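Local coordinates for carbonic anhydrase (Geobacillus kaustophilus, PDB 3VNP), which catalyses the reversible hydration of carbon dioxide to hydrogencarbonate as a homotrimeric gamma-class carbonic anhydrase, with magnesium or zinc in its active site, at residues F39-R44 with V56-N61; D76-G81 with A89-N94; P11-S16 with V29-E34. One frame throughout, in Å; residues are numbered along the deposited sequence.

How the interactions relate
From the N terminus, the contacts come in series, each closing its loop before the next opens: interaction 3, then 1, then 2; none nests or crosses. Each joins like positions on successive coils of the left-handed beta-helix. Interaction 3 pairs the outermost strand 12-13 with strand 29-31 and runs on into the corner beyond. Interaction 2 stacks turns farther along the same row of corners, interaction 1 those after strands 36-37 and 57-58. Ile43 CG2 packs on Val29 CG2, linking 1 and 3. Interactions 1 and 2 join through neighbouring strands 57-58 and 79-80, with a probable hydrogen bond from Val80 N to Asn57 O. Interactions 2 and 3 share a sheet but do not touch.

Interaction 1. Residues F39-R44 with V56-N61; sequences FNTVIR and VNIQDN
Phe39, Asn40 and Thr41 stack on Asp60 and Asn61 in a buried corner-on-corner contact of the left-handed beta-helix, the fold of the gamma-class carbonic anhydrases. The corners follow strands 36-37 and 57-58, and their backbone angles match: Phe39-Asn40 and Asp60-Asn61 both have the form of a type II turn, Asn40 and Asn61 taking positive phi. One backbone hydrogen bond, Asn61 N to Phe39 O (2.8 Å, 165° at the hydrogen), ties the turns together, and Asp60 CA adds a CH...O contact to the same carbonyl at 3.3 Å.

The side chains repeat the backbone stack. The Phe39 ring and the Asp60 carboxylate run alongside each other in the same direction with planes only 4° apart, so that OD1 of Asp60 meets the ring edge in its plane, 3.5 Å from CD2 of Phe39. The other oxygen, OD2, makes a salt bridge to Arg44 of the third subunit and a weak hydrogen bond to His82, a metal ligand; the corner thus joins the trimer interface to the metal site. Asn40 and Asn61 are likewise stacked with nearly parallel amides, and CB of Asn40 is 3.3 Å from Asn61 OD1.

The Thr41 hydroxyl is hydrogen-bonded to Trp38 O and Ser62 N. The Thr41 side chain crosses that of Ile58 at about a right angle, its methyl CG2, anti to the backbone N (OG1 at chi1 -75°), lying 3.9 Å from CG2 of Ile58.

Interaction 2. Residues D76-G81 with A89-N94; sequences DGVTVG and AIVRKN
Asp76-Gly77 and Lys93-Asn94 are superposed turns with type II backbone angles, positive phi falling on Gly77 and Asn94, and a hydrogen bond from Asn94 N to Asp76 O (3.1 Å, 162° at the hydrogen) joins one to the other. The same carbonyl receives a CH...O contact from CA of Lys93 at 3.4 Å, so Asp76 O is gripped by two neighbouring groups of the Lys93-Asn94 turn. These are corners of the left-handed beta-helix, following strands 72-74 and 90-91.

Inside the corner, Val78 and Val91 cross obliquely. CG1 of Val91, anti to its backbone N (chi1 -169°), reaches between both methyls of Val78, at 3.7 Å from CG2; CG2 of Val78 also lies 3.3 Å from Arg92 O. On the outer side, the extended Lys93 chain runs alongside Asp76, its CE 4.0 Å from CB of Asp76. The amide of Asn94 bends back over the glycine, with OD1 3.9 Å from CA of Gly77. The CB of Arg92 points away from the other segment; Ile90 CG2 lies over one face of its guanidinium, toward the rim, and the group forms salt bridges to Glu108 and Glu75. Arg156 of helix 146-170 donates to Gly77 O and, weakly, to Asn94 O, bringing the helix against both turns.

Asp76 OD1 and Lys93 NZ stand 5.1 Å apart without contact, and both carboxylate oxygens of Asp76 have other partners, OD2 bonding to Asn54. Any attraction between the two charges is therefore probably modest; the contact rests on the backbone bond, the valines and the aliphatic part of Lys93.

Interaction 3. Residues P11-S16 with V29-E34; sequences PQIAAS and VVIGEE
The Glu33 carboxylate is the flat group here, and the methyl of Ala14 lies over one of its faces, CB of Ala14 being 3.6 Å from OE1 of Glu33. At the rim, the backbone N of Ser16 donates to OE2 of Glu33 (3.1 Å), reaching it on the anti side and tilted 26° out of the carboxylate plane. With the glutamate chain bent at chi2 (75°), the carboxylate lies back over the preceding coil, beside Ala14 and Ser16. The Ser16 hydroxyl also lies near Glu33 OE2 and Glu34 N, but its modelled position is doubtful and those bonds are less certain.

Before this corner the contact is regular parallel beta pairing, the two segments running nearly parallel end to end. Gln12 N donates to Val29 O (2.9 Å), Ile31 N to Gln12 O (3.0 Å), and Ala14 N to Ile31 O (3.1 Å). The last is the most bent of the three, at 147°, where the chain leaves the strand. Gln12 and Val30 share one face of the sheet. On the other, Ile13 is stacked beside Ile31, the two CD1 atoms 3.5 Å apart.

Such in-register stacking is how coils of a left-handed beta-helix add to one another. Strand 12-13 is outermost in this sheet within the chain; strand 29-31 lies between it and strand 49-52, with Ile31 resting on Ile25 and Ile52. Beyond the pairing, Ser16 O accepts a hydrogen bond from Gln164, fastening the corner to helix 146-170.

Interaction 1. Residues F39-R44 with V56-N61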
ATOM      1  N   PHE A  39      -5.359   7.833  -7.676  1.00 21.67           N
ATOM      2  CA  PHE A  39      -6.055   6.574  -7.449  1.00 23.41           C
ATOM      3  C   PHE A  39      -5.850   5.841  -6.125  1.00 24.14           C
ATOM      4  O   PHE A  39      -4.723   5.653  -5.664  1.00 25.97           O
ATOM      5  CB  PHE A  39      -5.765   5.630  -8.629  1.00 22.14           C
ATOM      6  CG  PHE A  39      -6.210   6.181  -9.958  1.00 20.92           C
ATOM      7  CD1 PHE A  39      -7.559   6.239 -10.284  1.00 20.41           C
ATOM      8  CD2 PHE A  39      -5.285   6.741 -10.837  1.00 20.78           C
ATOM      9  CE1 PHE A  39      -7.985   6.854 -11.460  1.00 19.84           C
ATOM     10  CE2 PHE A  39      -5.696   7.357 -12.008  1.00 20.00           C
ATOM     11  CZ  PHE A  39      -7.051   7.418 -12.321  1.00 20.26           C
ATOM     12  N   ASN A  40      -6.970   5.438  -5.529  1.00 25.23           N
ATOM     13  CA  ASN A  40      -6.999   4.679  -4.280  1.00 27.65           C
ATOM     14  C   ASN A  40      -6.471   5.353  -3.030  1.00 27.19           C
ATOM     15  O   ASN A  40      -6.405   4.727  -1.977  1.00 29.21           O
ATOM     16  CB  ASN A  40      -6.270   3.354  -4.464  1.00 30.37           C
ATOM     17  CG  ASN A  40      -6.896   2.503  -5.534  1.00 35.88           C
ATOM     18  OD1 ASN A  40      -7.981   1.949  -5.355  1.00 39.26           O
ATOM     19  ND2 ASN A  40      -6.226   2.405  -6.667  1.00 39.96           N
ATOM     20  N   THR A  41      -6.088   6.616  -3.128  1.00 26.38           N
ATOM     21  CA  THR A  41      -5.588   7.314  -1.950  1.00 26.24           C
ATOM     22  C   THR A  41      -6.706   7.511  -0.930  1.00 25.21           C
ATOM     23  O   THR A  41      -7.861   7.727  -1.296  1.00 26.01           O
ATOM     24  CB  THR A  41      -4.992   8.681  -2.335  1.00 25.56           C
ATOM     25  OG1 THR A  41      -3.717   8.471  -2.951  1.00 26.55           O
ATOM     26  CG2 THR A  41      -4.830   9.571  -1.116  1.00 23.38           C
ATOM     27  N   VAL A  42      -6.357   7.421   0.348  1.00 23.77           N
ATOM     28  CA  VAL A  42      -7.325   7.602   1.425  1.00 23.87           C
ATOM     29  C   VAL A  42      -6.914   8.765   2.328  1.00 24.51           C
ATOM     30  O   VAL A  42      -5.801   8.787   2.858  1.00 25.13           O
ATOM     31  CB  VAL A  42      -7.452   6.324   2.295  1.00 23.02           C
ATOM     32  CG1 VAL A  42      -8.370   6.581   3.487  1.00 20.72           C
ATOM     33  CG2 VAL A  42      -7.987   5.186   1.458  1.00 21.86           C
ATOM     34  N   ILE A  43      -7.817   9.725   2.503  1.00 24.20           N
ATOM     35  CA  ILE A  43      -7.559  10.890   3.344  1.00 24.51           C
ATOM     36  C   ILE A  43      -8.667  11.018   4.393  1.00 26.10           C
ATOM     37  O   ILE A  43      -9.690  11.660   4.143  1.00 26.60           O
ATOM     38  CB  ILE A  43      -7.528  12.188   2.504  1.00 25.33           C
ATOM     39  CG1 ILE A  43      -6.505  12.061   1.372  1.00 26.94           C
ATOM     40  CG2 ILE A  43      -7.162  13.374   3.390  1.00 25.57           C
ATOM     41  CD1 ILE A  43      -6.459  13.254   0.443  1.00 27.67           C
ATOM     42  N   ARG A  44      -8.469  10.405   5.558  1.00 25.80           N
ATOM     43  CA  ARG A  44      -9.465  10.466   6.624  1.00 27.68           C
ATOM     44  C   ARG A  44      -9.179  11.589   7.625  1.00 27.74           C
ATOM     45  O   ARG A  44      -8.219  11.522   8.384  1.00 26.84           O
ATOM     46  CB  ARG A  44      -9.552   9.119   7.370  1.00 27.93           C
ATOM     47  CG  ARG A  44     -10.367   8.051   6.652  1.00 28.31           C
ATOM     48  CD  ARG A  44     -10.903   6.993   7.613  1.00 26.80           C
ATOM     49  NE  ARG A  44      -9.841   6.152   8.150  1.00 29.80           N
ATOM     50  CZ  ARG A  44      -9.599   5.988   9.447  1.00 31.74           C
ATOM     51  NH1 ARG A  44     -10.348   6.610  10.349  1.00 32.15           N
ATOM     52  NH2 ARG A  44      -8.603   5.208   9.847  1.00 31.24           N
ATOM     53  N   VAL A  56      -0.330  20.656  -5.300  1.00 31.71           N
ATOM     54  CA  VAL A  56       0.261  19.498  -4.638  1.00 30.72           C
ATOM     55  C   VAL A  56      -0.200  18.206  -5.311  1.00 29.72           C
ATOM     56  O   VAL A  56      -1.305  18.150  -5.856  1.00 29.62           O
ATOM     57  CB  VAL A  56      -0.180  19.428  -3.159  1.00 31.15           C
ATOM     58  CG1 VAL A  56       0.297  18.126  -2.536  1.00 29.76           C
ATOM     59  CG2 VAL A  56       0.347  20.634  -2.396  1.00 30.51           C
ATOM     60  N   ASN A  57       0.643  17.177  -5.299  1.00 28.00           N
ATOM     61  CA  ASN A  57       0.235  15.891  -5.861  1.00 25.89           C
ATOM     62  C   ASN A  57       0.479  14.795  -4.841  1.00 24.36           C
ATOM     63  O   ASN A  57       1.580  14.650  -4.315  1.00 23.89           O
ATOM     64  CB  ASN A  57       0.951  15.557  -7.180  1.00 25.26           C
ATOM     65  CG  ASN A  57       2.429  15.285  -7.004  1.00 29.56           C
ATOM     66  OD1 ASN A  57       3.264  16.179  -7.178  1.00 33.09           O
ATOM     67  ND2 ASN A  57       2.766  14.044  -6.661  1.00 28.54           N
ATOM     68  N   ILE A  58      -0.581  14.058  -4.535  1.00 23.88           N
ATOM     69  CA  ILE A  58      -0.527  12.952  -3.594  1.00 25.46           C
ATOM     70  C   ILE A  58      -0.795  11.709  -4.436  1.00 26.15           C
ATOM     71  O   ILE A  58      -1.938  11.391  -4.765  1.00 27.87           O
ATOM     72  CB  ILE A  58      -1.587  13.133  -2.496  1.00 25.82           C
ATOM     73  CG1 ILE A  58      -1.217  14.359  -1.653  1.00 25.97           C
ATOM     74  CG2 ILE A  58      -1.674  11.888  -1.620  1.00 25.85           C
ATOM     75  CD1 ILE A  58      -2.220  14.696  -0.587  1.00 28.77           C
ATOM     76  N   GLN A  59       0.282  11.019  -4.795  1.00 25.72           N
ATOM     77  CA  GLN A  59       0.196   9.849  -5.654  1.00 25.88           C
ATOM     78  C   GLN A  59      -0.522   8.607  -5.128  1.00 25.05           C
ATOM     79  O   GLN A  59      -0.810   8.480  -3.938  1.00 23.58           O
ATOM     80  CB  GLN A  59       1.599   9.505  -6.170  1.00 26.66           C
ATOM     81  CG  GLN A  59       2.090  10.520  -7.208  1.00 27.80           C
ATOM     82  CD  GLN A  59       3.557  10.376  -7.546  1.00 29.85           C
ATOM     83  OE1 GLN A  59       4.033   9.283  -7.854  1.00 32.55           O
ATOM     84  NE2 GLN A  59       4.287  11.489  -7.499  1.00 28.61           N
ATOM     85  N   ASP A  60      -0.816   7.720  -6.075  1.00 24.97           N
ATOM     86  CA  ASP A  60      -1.538   6.461  -5.898  1.00 26.26           C
ATOM     87  C   ASP A  60      -1.346   5.659  -4.623  1.00 26.92           C
ATOM     88  O   ASP A  60      -0.226   5.455  -4.161  1.00 27.52           O
ATOM     89  CB  ASP A  60      -1.232   5.567  -7.094  1.00 27.04           C
ATOM     90  CG  ASP A  60      -1.242   6.339  -8.404  1.00 29.81           C
ATOM     91  OD1 ASP A  60      -2.330   6.526  -9.004  1.00 30.81           O
ATOM     92  OD2 ASP A  60      -0.153   6.781  -8.821  1.00 29.00           O
ATOM     93  N   ASN A  61      -2.463   5.198  -4.068  1.00 27.77           N
ATOM     94  CA  ASN A  61      -2.464   4.373  -2.866  1.00 29.38           C
ATOM     95  C   ASN A  61      -1.850   4.953  -1.605  1.00 27.58           C
ATOM     96  O   ASN A  61      -1.287   4.209  -0.803  1.00 28.30           O
ATOM     97  CB  ASN A  61      -1.773   3.046  -3.158  1.00 34.32           C
ATOM     98  CG  ASN A  61      -2.604   2.147  -4.022  1.00 39.75           C
ATOM     99  OD1 ASN A  61      -3.636   1.632  -3.584  1.00 46.13           O
ATOM    100  ND2 ASN A  61      -2.169   1.949  -5.263  1.00 43.12           N
TER

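Interaction 2. Residues D76-G81 with A89-N94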
ATOM      1  N   ASP A  76       2.053  24.118  -0.289  1.00 32.94           N
ATOM      2  CA  ASP A  76       2.053  24.199  -1.744  1.00 32.65           C
ATOM      3  C   ASP A  76       3.219  23.520  -2.451  1.00 32.16           C
ATOM      4  O   ASP A  76       4.323  23.428  -1.918  1.00 32.33           O
ATOM      5  CB  ASP A  76       1.989  25.662  -2.172  1.00 33.15           C
ATOM      6  CG  ASP A  76       0.619  26.276  -1.961  1.00 34.87           C
ATOM      7  OD1 ASP A  76       0.020  26.085  -0.878  1.00 34.59           O
ATOM      8  OD2 ASP A  76       0.143  26.964  -2.888  1.00 35.86           O
ATOM      9  N   GLY A  77       2.946  23.036  -3.659  1.00 31.63           N
ATOM     10  CA  GLY A  77       3.957  22.388  -4.479  1.00 31.44           C
ATOM     11  C   GLY A  77       4.564  21.070  -4.030  1.00 30.99           C
ATOM     12  O   GLY A  77       5.492  20.574  -4.671  1.00 31.03           O
ATOM     13  N   VAL A  78       4.057  20.492  -2.946  1.00 30.46           N
ATOM     14  CA  VAL A  78       4.592  19.230  -2.443  1.00 29.73           C
ATOM     15  C   VAL A  78       4.275  18.036  -3.341  1.00 29.80           C
ATOM     16  O   VAL A  78       3.190  17.938  -3.918  1.00 28.83           O
ATOM     17  CB  VAL A  78       4.069  18.931  -1.018  1.00 29.98           C
ATOM     18  CG1 VAL A  78       4.365  17.481  -0.637  1.00 29.14           C
ATOM     19  CG2 VAL A  78       4.726  19.870  -0.027  1.00 30.14           C
ATOM     20  N   THR A  79       5.246  17.138  -3.455  1.00 28.12           N
ATOM     21  CA  THR A  79       5.097  15.931  -4.247  1.00 27.51           C
ATOM     22  C   THR A  79       5.127  14.745  -3.292  1.00 27.10           C
ATOM     23  O   THR A  79       6.106  14.538  -2.586  1.00 27.35           O
ATOM     24  CB  THR A  79       6.248  15.774  -5.262  1.00 28.13           C
ATOM     25  OG1 THR A  79       5.999  16.595  -6.407  1.00 29.39           O
ATOM     26  CG2 THR A  79       6.376  14.335  -5.707  1.00 28.73           C
ATOM     27  N   VAL A  80       4.044  13.983  -3.255  1.00 26.86           N
ATOM     28  CA  VAL A  80       3.976  12.806  -2.398  1.00 26.74           C
ATOM     29  C   VAL A  80       3.943  11.584  -3.313  1.00 25.65           C
ATOM     30  O   VAL A  80       2.975  11.356  -4.046  1.00 23.12           O
ATOM     31  CB  VAL A  80       2.713  12.821  -1.491  1.00 29.00           C
ATOM     32  CG1 VAL A  80       2.666  11.555  -0.643  1.00 30.12           C
ATOM     33  CG2 VAL A  80       2.738  14.044  -0.575  1.00 29.29           C
ATOM     34  N   GLY A  81       5.022  10.813  -3.274  1.00 25.39           N
ATOM     35  CA  GLY A  81       5.138   9.632  -4.109  1.00 25.13           C
ATOM     36  C   GLY A  81       4.120   8.537  -3.842  1.00 25.21           C
ATOM     37  O   GLY A  81       3.376   8.569  -2.861  1.00 24.79           O
ATOM     38  N   ALA A  89       1.877  14.569   9.842  1.00 30.92           N
ATOM     39  CA  ALA A  89       3.160  15.099   9.420  1.00 31.90           C
ATOM     40  C   ALA A  89       2.997  16.525   8.931  1.00 32.41           C
ATOM     41  O   ALA A  89       1.893  16.950   8.581  1.00 33.14           O
ATOM     42  CB  ALA A  89       3.745  14.234   8.311  1.00 32.20           C
ATOM     43  N   ILE A  90       4.105  17.257   8.922  1.00 31.08           N
ATOM     44  CA  ILE A  90       4.127  18.632   8.461  1.00 29.94           C
ATOM     45  C   ILE A  90       5.148  18.698   7.337  1.00 30.24           C
ATOM     46  O   ILE A  90       6.352  18.660   7.576  1.00 31.32           O
ATOM     47  CB  ILE A  90       4.520  19.577   9.603  1.00 30.85           C
ATOM     48  CG1 ILE A  90       3.472  19.479  10.709  1.00 31.06           C
ATOM     49  CG2 ILE A  90       4.627  21.017   9.099  1.00 28.50           C
ATOM     50  CD1 ILE A  90       3.846  20.199  11.967  1.00 34.30           C
ATOM     51  N   VAL A  91       4.654  18.770   6.105  1.00 30.24           N
ATOM     52  CA  VAL A  91       5.510  18.817   4.925  1.00 29.88           C
ATOM     53  C   VAL A  91       5.547  20.244   4.386  1.00 31.63           C
ATOM     54  O   VAL A  91       4.521  20.776   3.954  1.00 33.07           O
ATOM     55  CB  VAL A  91       4.976  17.867   3.822  1.00 27.88           C
ATOM     56  CG1 VAL A  91       6.005  17.709   2.725  1.00 25.39           C
ATOM     57  CG2 VAL A  91       4.614  16.516   4.426  1.00 24.17           C
ATOM     58  N   ARG A  92       6.726  20.860   4.410  1.00 31.98           N
ATOM     59  CA  ARG A  92       6.868  22.231   3.932  1.00 34.51           C
ATOM     60  C   ARG A  92       6.873  22.358   2.411  1.00 36.51           C
ATOM     61  O   ARG A  92       7.049  21.373   1.686  1.00 36.11           O
ATOM     62  CB  ARG A  92       8.136  22.865   4.519  1.00 34.40           C
ATOM     63  CG  ARG A  92       8.130  22.931   6.037  1.00 32.49           C
ATOM     64  CD  ARG A  92       6.913  23.684   6.522  1.00 32.86           C
ATOM     65  NE  ARG A  92       6.864  23.785   7.973  1.00 35.78           N
ATOM     66  CZ  ARG A  92       5.939  24.475   8.636  1.00 37.05           C
ATOM     67  NH1 ARG A  92       4.993  25.121   7.965  1.00 37.60           N
ATOM     68  NH2 ARG A  92       5.953  24.512   9.964  1.00 35.23           N
ATOM     69  N   LYS A  93       6.676  23.587   1.939  1.00 38.79           N
ATOM     70  CA  LYS A  93       6.629  23.880   0.513  1.00 39.67           C
ATOM     71  C   LYS A  93       7.726  23.269  -0.336  1.00 38.22           C
ATOM     72  O   LYS A  93       8.901  23.264   0.028  1.00 37.23           O
ATOM     73  CB  LYS A  93       6.599  25.394   0.283  1.00 43.58           C
ATOM     74  CG  LYS A  93       5.230  25.997   0.560  1.00 53.11           C
ATOM     75  CD  LYS A  93       5.155  27.501   0.299  1.00 57.93           C
ATOM     76  CE  LYS A  93       3.733  28.023   0.565  1.00 60.52           C
ATOM     77  NZ  LYS A  93       3.620  29.509   0.439  1.00 63.38           N
ATOM     78  N   ASN A  94       7.300  22.742  -1.477  1.00 37.04           N
ATOM     79  CA  ASN A  94       8.177  22.141  -2.467  1.00 36.95           C
ATOM     80  C   ASN A  94       8.979  20.913  -2.064  1.00 34.29           C
ATOM     81  O   ASN A  94       9.860  20.484  -2.809  1.00 34.54           O
ATOM     82  CB  ASN A  94       9.120  23.212  -3.029  1.00 39.06           C
ATOM     83  CG  ASN A  94       8.370  24.346  -3.706  1.00 40.58           C
ATOM     84  OD1 ASN A  94       7.422  24.114  -4.460  1.00 41.20           O
ATOM     85  ND2 ASN A  94       8.789  25.577  -3.444  1.00 41.27           N
TER

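Interaction 3. Residues P11-S16 with V29-E34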
ATOM      1  N   PRO A  11     -15.307  17.903   3.899  1.00 39.34           N
ATOM      2  CA  PRO A  11     -14.207  18.268   3.004  1.00 38.68           C
ATOM      3  C   PRO A  11     -14.488  19.486   2.128  1.00 38.03           C
ATOM      4  O   PRO A  11     -15.572  19.626   1.566  1.00 39.26           O
ATOM      5  CB  PRO A  11     -14.009  16.998   2.180  1.00 36.83           C
ATOM      6  CG  PRO A  11     -14.341  15.923   3.162  1.00 37.21           C
ATOM      7  CD  PRO A  11     -15.594  16.458   3.813  1.00 38.14           C
ATOM      8  N   GLN A  12     -13.509  20.374   2.033  1.00 36.80           N
ATOM      9  CA  GLN A  12     -13.634  21.553   1.192  1.00 37.59           C
ATOM     10  C   GLN A  12     -12.586  21.427   0.088  1.00 35.99           C
ATOM     11  O   GLN A  12     -11.396  21.659   0.312  1.00 36.02           O
ATOM     12  CB  GLN A  12     -13.420  22.825   2.019  1.00 40.88           C
ATOM     13  CG  GLN A  12     -14.656  23.247   2.816  1.00 46.43           C
ATOM     14  CD  GLN A  12     -14.404  24.459   3.700  1.00 50.83           C
ATOM     15  OE1 GLN A  12     -13.884  25.484   3.243  1.00 53.41           O
ATOM     16  NE2 GLN A  12     -14.779  24.352   4.973  1.00 51.03           N
ATOM     17  N   ILE A  13     -13.041  21.042  -1.102  1.00 33.71           N
ATOM     18  CA  ILE A  13     -12.160  20.843  -2.253  1.00 32.43           C
ATOM     19  C   ILE A  13     -12.227  21.975  -3.277  1.00 31.55           C
ATOM     20  O   ILE A  13     -13.310  22.367  -3.696  1.00 32.15           O
ATOM     21  CB  ILE A  13     -12.520  19.531  -2.999  1.00 30.89           C
ATOM     22  CG1 ILE A  13     -12.842  18.418  -1.994  1.00 30.77           C
ATOM     23  CG2 ILE A  13     -11.385  19.129  -3.920  1.00 29.41           C
ATOM     24  CD1 ILE A  13     -11.806  18.213  -0.930  1.00 29.74           C
ATOM     25  N   ALA A  14     -11.072  22.488  -3.690  1.00 30.45           N
ATOM     26  CA  ALA A  14     -11.039  23.554  -4.688  1.00 30.37           C
ATOM     27  C   ALA A  14     -11.672  23.025  -5.977  1.00 31.67           C
ATOM     28  O   ALA A  14     -11.720  21.818  -6.197  1.00 33.34           O
ATOM     29  CB  ALA A  14      -9.611  23.984  -4.945  1.00 29.58           C
ATOM     30  N   ALA A  15     -12.147  23.919  -6.834  1.00 32.12           N
ATOM     31  CA  ALA A  15     -12.790  23.497  -8.078  1.00 33.28           C
ATOM     32  C   ALA A  15     -11.839  22.913  -9.127  1.00 32.98           C
ATOM     33  O   ALA A  15     -12.220  22.008  -9.875  1.00 32.93           O
ATOM     34  CB  ALA A  15     -13.582  24.664  -8.682  1.00 32.17           C
ATOM     35  N   SER A  16     -10.611  23.424  -9.182  1.00 31.83           N
ATOM     36  CA  SER A  16      -9.633  22.941 -10.153  1.00 32.44           C
ATOM     37  C   SER A  16      -8.916  21.676  -9.686  1.00 32.43           C
ATOM     38  O   SER A  16      -8.050  21.150 -10.392  1.00 31.98           O
ATOM     39  CB  SER A  16      -8.589  24.021 -10.443  1.00 32.31           C
ATOM     40  OG  SER A  16      -7.751  24.216  -9.321  1.00 35.04           O
ATOM     41  N   VAL A  29     -11.005  18.167   6.093  1.00 26.28           N
ATOM     42  CA  VAL A  29      -9.936  18.217   5.093  1.00 26.11           C
ATOM     43  C   VAL A  29     -10.106  19.419   4.156  1.00 27.31           C
ATOM     44  O   VAL A  29     -11.224  19.765   3.757  1.00 27.59           O
ATOM     45  CB  VAL A  29      -9.907  16.922   4.234  1.00 24.52           C
ATOM     46  CG1 VAL A  29      -8.807  17.007   3.201  1.00 23.83           C
ATOM     47  CG2 VAL A  29      -9.703  15.711   5.123  1.00 23.46           C
ATOM     48  N   VAL A  30      -8.995  20.060   3.814  1.00 27.22           N
ATOM     49  CA  VAL A  30      -9.034  21.203   2.910  1.00 27.05           C
ATOM     50  C   VAL A  30      -8.012  20.962   1.808  1.00 27.10           C
ATOM     51  O   VAL A  30      -6.829  20.775   2.088  1.00 26.42           O
ATOM     52  CB  VAL A  30      -8.692  22.527   3.649  1.00 26.43           C
ATOM     53  CG1 VAL A  30      -8.690  23.684   2.673  1.00 24.57           C
ATOM     54  CG2 VAL A  30      -9.702  22.782   4.747  1.00 24.79           C
ATOM     55  N   ILE A  31      -8.475  20.958   0.559  1.00 26.00           N
ATOM     56  CA  ILE A  31      -7.590  20.733  -0.578  1.00 25.03           C
ATOM     57  C   ILE A  31      -7.532  21.949  -1.506  1.00 26.37           C
ATOM     58  O   ILE A  31      -8.562  22.461  -1.948  1.00 25.36           O
ATOM     59  CB  ILE A  31      -8.025  19.471  -1.361  1.00 23.48           C
ATOM     60  CG1 ILE A  31      -7.810  18.232  -0.483  1.00 23.09           C
ATOM     61  CG2 ILE A  31      -7.226  19.343  -2.648  1.00 20.78           C
ATOM     62  CD1 ILE A  31      -8.523  16.985  -0.972  1.00 21.24           C
ATOM     63  N   GLY A  32      -6.309  22.385  -1.801  1.00 27.74           N
ATOM     64  CA  GLY A  32      -6.084  23.549  -2.642  1.00 27.44           C
ATOM     65  C   GLY A  32      -6.286  23.404  -4.135  1.00 30.24           C
ATOM     66  O   GLY A  32      -6.622  22.336  -4.647  1.00 30.10           O
ATOM     67  N   GLU A  33      -6.058  24.512  -4.833  1.00 32.56           N
ATOM     68  CA  GLU A  33      -6.216  24.606  -6.281  1.00 34.78           C
ATOM     69  C   GLU A  33      -5.124  23.848  -7.043  1.00 34.88           C
ATOM     70  O   GLU A  33      -3.959  23.817  -6.638  1.00 33.78           O
ATOM     71  CB  GLU A  33      -6.199  26.090  -6.689  1.00 37.50           C
ATOM     72  CG  GLU A  33      -7.194  26.515  -7.780  1.00 41.23           C
ATOM     73  CD  GLU A  33      -8.638  26.626  -7.287  1.00 43.99           C
ATOM     74  OE1 GLU A  33      -8.881  27.294  -6.256  1.00 44.48           O
ATOM     75  OE2 GLU A  33      -9.537  26.055  -7.944  1.00 46.35           O
ATOM     76  N   GLU A  34      -5.518  23.231  -8.151  1.00 34.76           N
ATOM     77  CA  GLU A  34      -4.596  22.485  -8.999  1.00 34.96           C
ATOM     78  C   GLU A  34      -3.904  21.266  -8.375  1.00 33.85           C
ATOM     79  O   GLU A  34      -3.027  20.672  -9.002  1.00 32.73           O
ATOM     80  CB  GLU A  34      -3.537  23.435  -9.576  1.00 36.25           C
ATOM     81  CG  GLU A  34      -4.079  24.398 -10.627  1.00 39.75           C
ATOM     82  CD  GLU A  34      -3.025  25.360 -11.150  1.00 41.84           C
ATOM     83  OE1 GLU A  34      -2.514  26.175 -10.352  1.00 44.37           O
ATOM     84  OE2 GLU A  34      -2.707  25.305 -12.357  1.00 43.70           O
TER